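Local coordinates for methanol--corrinoid protein (Methanosarcina barkeri, PDB 2I2X), which carries a corrinoid cofactor that takes up the methyl group of methanol and hands it on toward coenzyme M during methanogenesis, at residues I85-D89 / E90-F94. Numbering follows the deposited sequence.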
loop_
_atom_site.group_PDB
_atom_site.type_symbol
_atom_site.label_atom_id
_atom_site.label_comp_id
_atom_site.label_asym_id
_atom_site.label_seq_id
_atom_site.Cartn_x
_atom_site.Cartn_y
_atom_site.Cartn_z
ATOM N N ILE B 85 -31.229 22.309 3.191
ATOM C CA ILE B 85 -30.922 20.900 2.900
ATOM C C ILE B 85 -30.932 20.578 1.401
ATOM O O ILE B 85 -30.114 19.771 0.928
ATOM C CB ILE B 85 -31.906 19.970 3.635
ATOM C CG1 ILE B 85 -31.785 20.185 5.141
ATOM C CG2 ILE B 85 -31.679 18.488 3.285
ATOM C CD1 ILE B 85 -33.155 20.268 5.811
ATOM N N ARG B 86 -31.849 21.193 0.655
ATOM C CA ARG B 86 -31.921 20.976 -0.790
ATOM C C ARG B 86 -30.617 21.465 -1.451
ATOM O O ARG B 86 -29.981 20.741 -2.227
ATOM C CB ARG B 86 -33.153 21.669 -1.370
ATOM C CG ARG B 86 -33.176 21.826 -2.889
ATOM C CD ARG B 86 -34.197 20.916 -3.578
ATOM N NE ARG B 86 -34.585 21.471 -4.880
ATOM C CZ ARG B 86 -35.706 22.152 -5.115
ATOM N NH1 ARG B 86 -36.592 22.353 -4.147
ATOM N NH2 ARG B 86 -35.948 22.627 -6.326
ATOM N N LEU B 87 -30.221 22.686 -1.108
ATOM C CA LEU B 87 -29.007 23.278 -1.630
ATOM C C LEU B 87 -27.747 22.541 -1.184
ATOM O O LEU B 87 -26.826 22.368 -1.978
ATOM C CB LEU B 87 -28.938 24.760 -1.285
ATOM C CG LEU B 87 -30.094 25.577 -1.858
ATOM C CD1 LEU B 87 -30.034 26.999 -1.327
ATOM C CD2 LEU B 87 -30.140 25.547 -3.391
ATOM N N TYR B 88 -27.704 22.098 0.068
ATOM C CA TYR B 88 -26.631 21.222 0.506
ATOM C C TYR B 88 -26.569 19.965 -0.363
ATOM O O TYR B 88 -25.493 19.613 -0.865
ATOM C CB TYR B 88 -26.789 20.861 1.973
ATOM C CG TYR B 88 -25.691 19.978 2.516
ATOM C CD1 TYR B 88 -24.350 20.369 2.442
ATOM C CD2 TYR B 88 -25.987 18.751 3.109
ATOM C CE1 TYR B 88 -23.338 19.558 2.936
ATOM C CE2 TYR B 88 -24.969 17.927 3.611
ATOM C CZ TYR B 88 -23.655 18.340 3.521
ATOM O OH TYR B 88 -22.658 17.547 4.012
ATOM N N ASP B 89 -27.715 19.304 -0.551
ATOM C CA ASP B 89 -27.819 18.103 -1.416
ATOM C C ASP B 89 -27.372 18.346 -2.844
ATOM O O ASP B 89 -26.671 17.525 -3.418
ATOM C CB ASP B 89 -29.242 17.530 -1.431
ATOM C CG ASP B 89 -29.526 16.637 -0.247
ATOM O OD1 ASP B 89 -28.589 16.040 0.340
ATOM O OD2 ASP B 89 -30.709 16.528 0.113
ATOM N N GLU B 90 -27.790 19.471 -3.412
ATOM C CA GLU B 90 -27.372 19.867 -4.750
ATOM C C GLU B 90 -25.926 20.353 -4.779
ATOM O O GLU B 90 -25.388 20.620 -5.841
ATOM C CB GLU B 90 -28.297 20.950 -5.290
ATOM C CG GLU B 90 -29.692 20.456 -5.629
ATOM C CD GLU B 90 -30.599 21.568 -6.089
ATOM O OE1 GLU B 90 -30.074 22.620 -6.544
ATOM O OE2 GLU B 90 -31.839 21.386 -6.002
ATOM N N GLY B 91 -25.314 20.454 -3.604
ATOM C CA GLY B 91 -23.940 20.897 -3.438
ATOM C C GLY B 91 -23.682 22.371 -3.708
ATOM O O GLY B 91 -22.554 22.732 -4.021
ATOM N N VAL B 92 -24.699 23.231 -3.594
ATOM C CA VAL B 92 -24.470 24.664 -3.808
ATOM C C VAL B 92 -24.047 25.416 -2.528
ATOM O O VAL B 92 -23.451 26.485 -2.605
ATOM C CB VAL B 92 -25.614 25.401 -4.635
ATOM C CG1 VAL B 92 -26.486 24.416 -5.437
ATOM C CG2 VAL B 92 -26.457 26.326 -3.790
ATOM N N ILE B 93 -24.347 24.862 -1.362
ATOM C CA ILE B 93 -23.760 25.364 -0.126
ATOM C C ILE B 93 -23.071 24.190 0.524
ATOM O O ILE B 93 -23.262 23.059 0.081
ATOM C CB ILE B 93 -24.789 25.976 0.838
ATOM C CG1 ILE B 93 -25.947 25.004 1.059
ATOM C CG2 ILE B 93 -25.257 27.357 0.338
ATOM C CD1 ILE B 93 -26.628 25.198 2.383
ATOM N N PHE B 94 -22.249 24.462 1.538
ATOM C CA PHE B 94 -21.404 23.443 2.201
ATOM C C PHE B 94 -21.910 23.121 3.604
ATOM O O PHE B 94 -22.807 23.781 4.093
ATOM C CB PHE B 94 -19.945 23.913 2.274
ATOM C CG PHE B 94 -19.129 23.627 1.034
ATOM C CD1 PHE B 94 -19.715 23.579 -0.231
ATOM C CD2 PHE B 94 -17.747 23.445 1.133
ATOM C CE1 PHE B 94 -18.928 23.337 -1.371
ATOM C CE2 PHE B 94 -16.970 23.201 0.000
ATOM C CZ PHE B 94 -17.562 23.157 -1.252
#
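Leu87 lies against Val92 and Ile93: its CD2 comes to 3.8 Å from Val92 CG2, while its CB lies beside Ile93 CG1. Ile93 CG1 stands between its own backbone N and carbonyl carbon (chi1 51°), a position that carries it up to the last helical turn, 3.5 Å from Tyr88 N. Branched aliphatic residues suit this side, where the buried Leu87 and Ile93 also meet Phe48 of helix 41-48. On the exposed side, one turn apart, Arg86 and Glu90 run side by side. Arg86 NE donates to Glu90 OE2 at 3.0 Å in a salt bridge whose hydrogen bond is bent. The guanidinium and carboxylate planes are 56° apart. An alanine in place of Glu90 would probably leave the Arg86 guanidinium without this carboxylate and freer to turn. Glu90 N is hydrogen-bonded to Arg86 O at 2.8 Å. Gly91 is the first residue to leave the helical conformation, and its positive phi suits a residue without a side chain. Gly91 N is hydrogen-bonded to Tyr88 O at 2.9 Å, and Val92 N to Leu87 O at 2.8 Å. The Tyr88 side chain packs on Leu95 and Val98 of helix 95-113; its hydroxyl is hydrogen-bonded to Asn237 of the neighbouring MtaB subunit, and Lys236 of that subunit makes a cation-pi contact with its ring. Phe94, the N-cap of the next helix, stacks on Phe417 of the same MtaB subunit. Gly91 and the two bonds from Gly91 N and Val92 N form a Schellman motif, which ends helix 72-89 before the chain enters helix 95-113 of the helix bundle in this corrinoid protein.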